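Local coordinates for DPS family protein (Vibrio cholerae O1 biovar El Tor, PDB 3IQ1) that probably binds and oxidises iron as a member of the ferritin-like Dps family, assembling into a shell of twelve subunits, at residues B[47-50]-B[51-55]. Sequence-based numbering, arbitrary orientation. Where two conformers were deposited one is given.
Sequences KEFF and ELHAK
Phe-49 lays its ring beside that of His-53, one helical turn on, in an offset stack with centroids 4.9 Å apart and planes inclined by 19°. The overlap is toward the ring margins: Phe-49 CZ rides over one face of the imidazole, 3.9 Å from His-53 ND1, while His-53 CB sits above a face of the phenyl ring near its rim. Both side chains carry CG anti to the backbone N (chi1 179° in Phe-49), which sends the two rings the same way off the helix. His-53 also stacks on the ring of His-41 from helix 13-43 and packs against Met-153 of a neighbouring subunit. On another side of the turn Glu-48 and Leu-52 run alongside each other, Glu-48 CB lying 3.6 Å from Leu-52 CD1, and Leu-52 touches Trp-157 of helix 134-158. In the backbone that carries these pairs the i to i+4 bonds include Leu-52 N to Glu-48 O, 2.9 Å, and His-53 N to Phe-49 O, also 2.9 Å. A water donates to Lys-47 O at 2.7 Å and accepts from Glu-51 N at 3.3 Å, linking that carbonyl to the amide. Phe-50 faces the same neighbouring subunit, meeting Lys-55 of that chain in a cation-pi contact. This is the first turn of a long helix in the ferritin-like four-helix bundle, built into the subunit interfaces of the Dps dodecamer.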
loop_
_atom_site.group_PDB
_atom_site.type_symbol
_atom_site.label_atom_id
_atom_site.label_comp_id
_atom_site.label_asym_id
_atom_site.label_seq_id
_atom_site.Cartn_x
_atom_site.Cartn_y
_atom_site.Cartn_z
ATOM N N LYS B 47 10.485 27.999 -20.028
ATOM C CA LYS B 47 9.660 26.841 -20.364
ATOM C C LYS B 47 10.140 25.516 -19.797
ATOM O O LYS B 47 9.392 24.550 -19.810
ATOM C CB LYS B 47 9.482 26.719 -21.873
ATOM C CG LYS B 47 8.531 27.737 -22.454
ATOM C CD LYS B 47 8.093 27.334 -23.878
ATOM C CE LYS B 47 7.307 28.423 -24.553
ATOM N NZ LYS B 47 8.070 29.712 -24.507
ATOM N N GLU B 48 11.342 25.512 -19.240
ATOM C CA GLU B 48 11.848 24.325 -18.546
ATOM C C GLU B 48 11.410 24.286 -17.116
ATOM O O GLU B 48 11.767 23.362 -16.408
ATOM C CB GLU B 48 13.372 24.249 -18.519
ATOM C CG GLU B 48 14.040 24.103 -19.836
ATOM C CD GLU B 48 14.837 25.329 -20.129
ATOM O OE1 GLU B 48 14.161 26.355 -20.396
ATOM O OE2 GLU B 48 16.098 25.271 -20.056
ATOM N N PHE B 49 10.614 25.272 -16.677
ATOM C CA PHE B 49 10.267 25.390 -15.286
ATOM C C PHE B 49 9.804 24.104 -14.585
ATOM O O PHE B 49 10.357 23.749 -13.572
ATOM C CB PHE B 49 9.224 26.525 -15.026
ATOM C CG PHE B 49 8.857 26.640 -13.590
ATOM C CD1 PHE B 49 9.668 27.368 -12.710
ATOM C CD2 PHE B 49 7.787 25.952 -13.078
ATOM C CE1 PHE B 49 9.430 27.376 -11.375
ATOM C CE2 PHE B 49 7.521 25.972 -11.736
ATOM C CZ PHE B 49 8.333 26.732 -10.862
ATOM N N PHE B 50 8.765 23.466 -15.087
ATOM C CA PHE B 50 8.220 22.325 -14.399
ATOM C C PHE B 50 9.185 21.167 -14.399
ATOM O O PHE B 50 9.392 20.524 -13.368
ATOM C CB PHE B 50 6.870 21.915 -14.966
ATOM C CG PHE B 50 5.788 22.961 -14.759
ATOM C CD1 PHE B 50 5.386 23.302 -13.495
ATOM C CD2 PHE B 50 5.188 23.545 -15.849
ATOM C CE1 PHE B 50 4.382 24.264 -13.325
ATOM C CE2 PHE B 50 4.184 24.481 -15.691
ATOM C CZ PHE B 50 3.812 24.841 -14.428
ATOM N N GLU B 51 9.784 20.923 -15.544
ATOM C CA GLU B 51 10.696 19.818 -15.728
ATOM C C GLU B 51 11.902 19.919 -14.792
ATOM O O GLU B 51 12.279 18.950 -14.096
ATOM C CB GLU B 51 11.209 19.825 -17.151
ATOM C CG GLU B 51 12.226 18.679 -17.339
ATOM C CD GLU B 51 12.746 18.537 -18.733
ATOM O OE1 GLU B 51 13.992 18.443 -18.934
ATOM O OE2 GLU B 51 11.908 18.543 -19.639
ATOM N N LEU B 52 12.528 21.082 -14.791
ATOM C CA LEU B 52 13.743 21.265 -14.009
ATOM C C LEU B 52 13.479 21.577 -12.547
ATOM O O LEU B 52 14.267 21.187 -11.678
ATOM C CB LEU B 52 14.637 22.329 -14.658
ATOM C CG LEU B 52 15.190 21.993 -16.038
ATOM C CD1 LEU B 52 16.113 23.107 -16.547
ATOM C CD2 LEU B 52 15.923 20.634 -16.016
ATOM N N HIS B 53 12.356 22.220 -12.221
ATOM C CA HIS B 53 11.956 22.391 -10.806
ATOM C C HIS B 53 11.911 20.995 -10.193
ATOM O O HIS B 53 12.476 20.765 -9.114
ATOM C CB HIS B 53 10.611 23.118 -10.750
ATOM C CG HIS B 53 10.121 23.513 -9.388
ATOM N ND1 HIS B 53 10.701 24.519 -8.631
ATOM C CD2 HIS B 53 9.064 23.071 -8.671
ATOM C CE1 HIS B 53 10.034 24.648 -7.498
ATOM N NE2 HIS B 53 9.050 23.775 -7.481
ATOM N N ALA B 54 11.335 20.055 -10.927
ATOM C CA ALA B 54 11.226 18.687 -10.441
ATOM C C ALA B 54 12.586 17.950 -10.473
ATOM O O ALA B 54 12.939 17.259 -9.495
ATOM C CB ALA B 54 10.173 17.885 -11.221
ATOM N N LYS B 55 13.352 18.116 -11.556
ATOM C CA LYS B 55 14.667 17.451 -11.655
ATOM C C LYS B 55 15.651 17.890 -10.585
ATOM O O LYS B 55 16.328 17.063 -9.980
ATOM C CB LYS B 55 15.256 17.622 -13.052
ATOM C CG LYS B 55 16.580 16.909 -13.330
ATOM C CD LYS B 55 16.615 15.427 -13.025
ATOM C CE LYS B 55 15.581 14.678 -13.839
ATOM N NZ LYS B 55 15.777 13.166 -13.722
HETATM O O HOH W 1 8.641 22.858 -17.896
#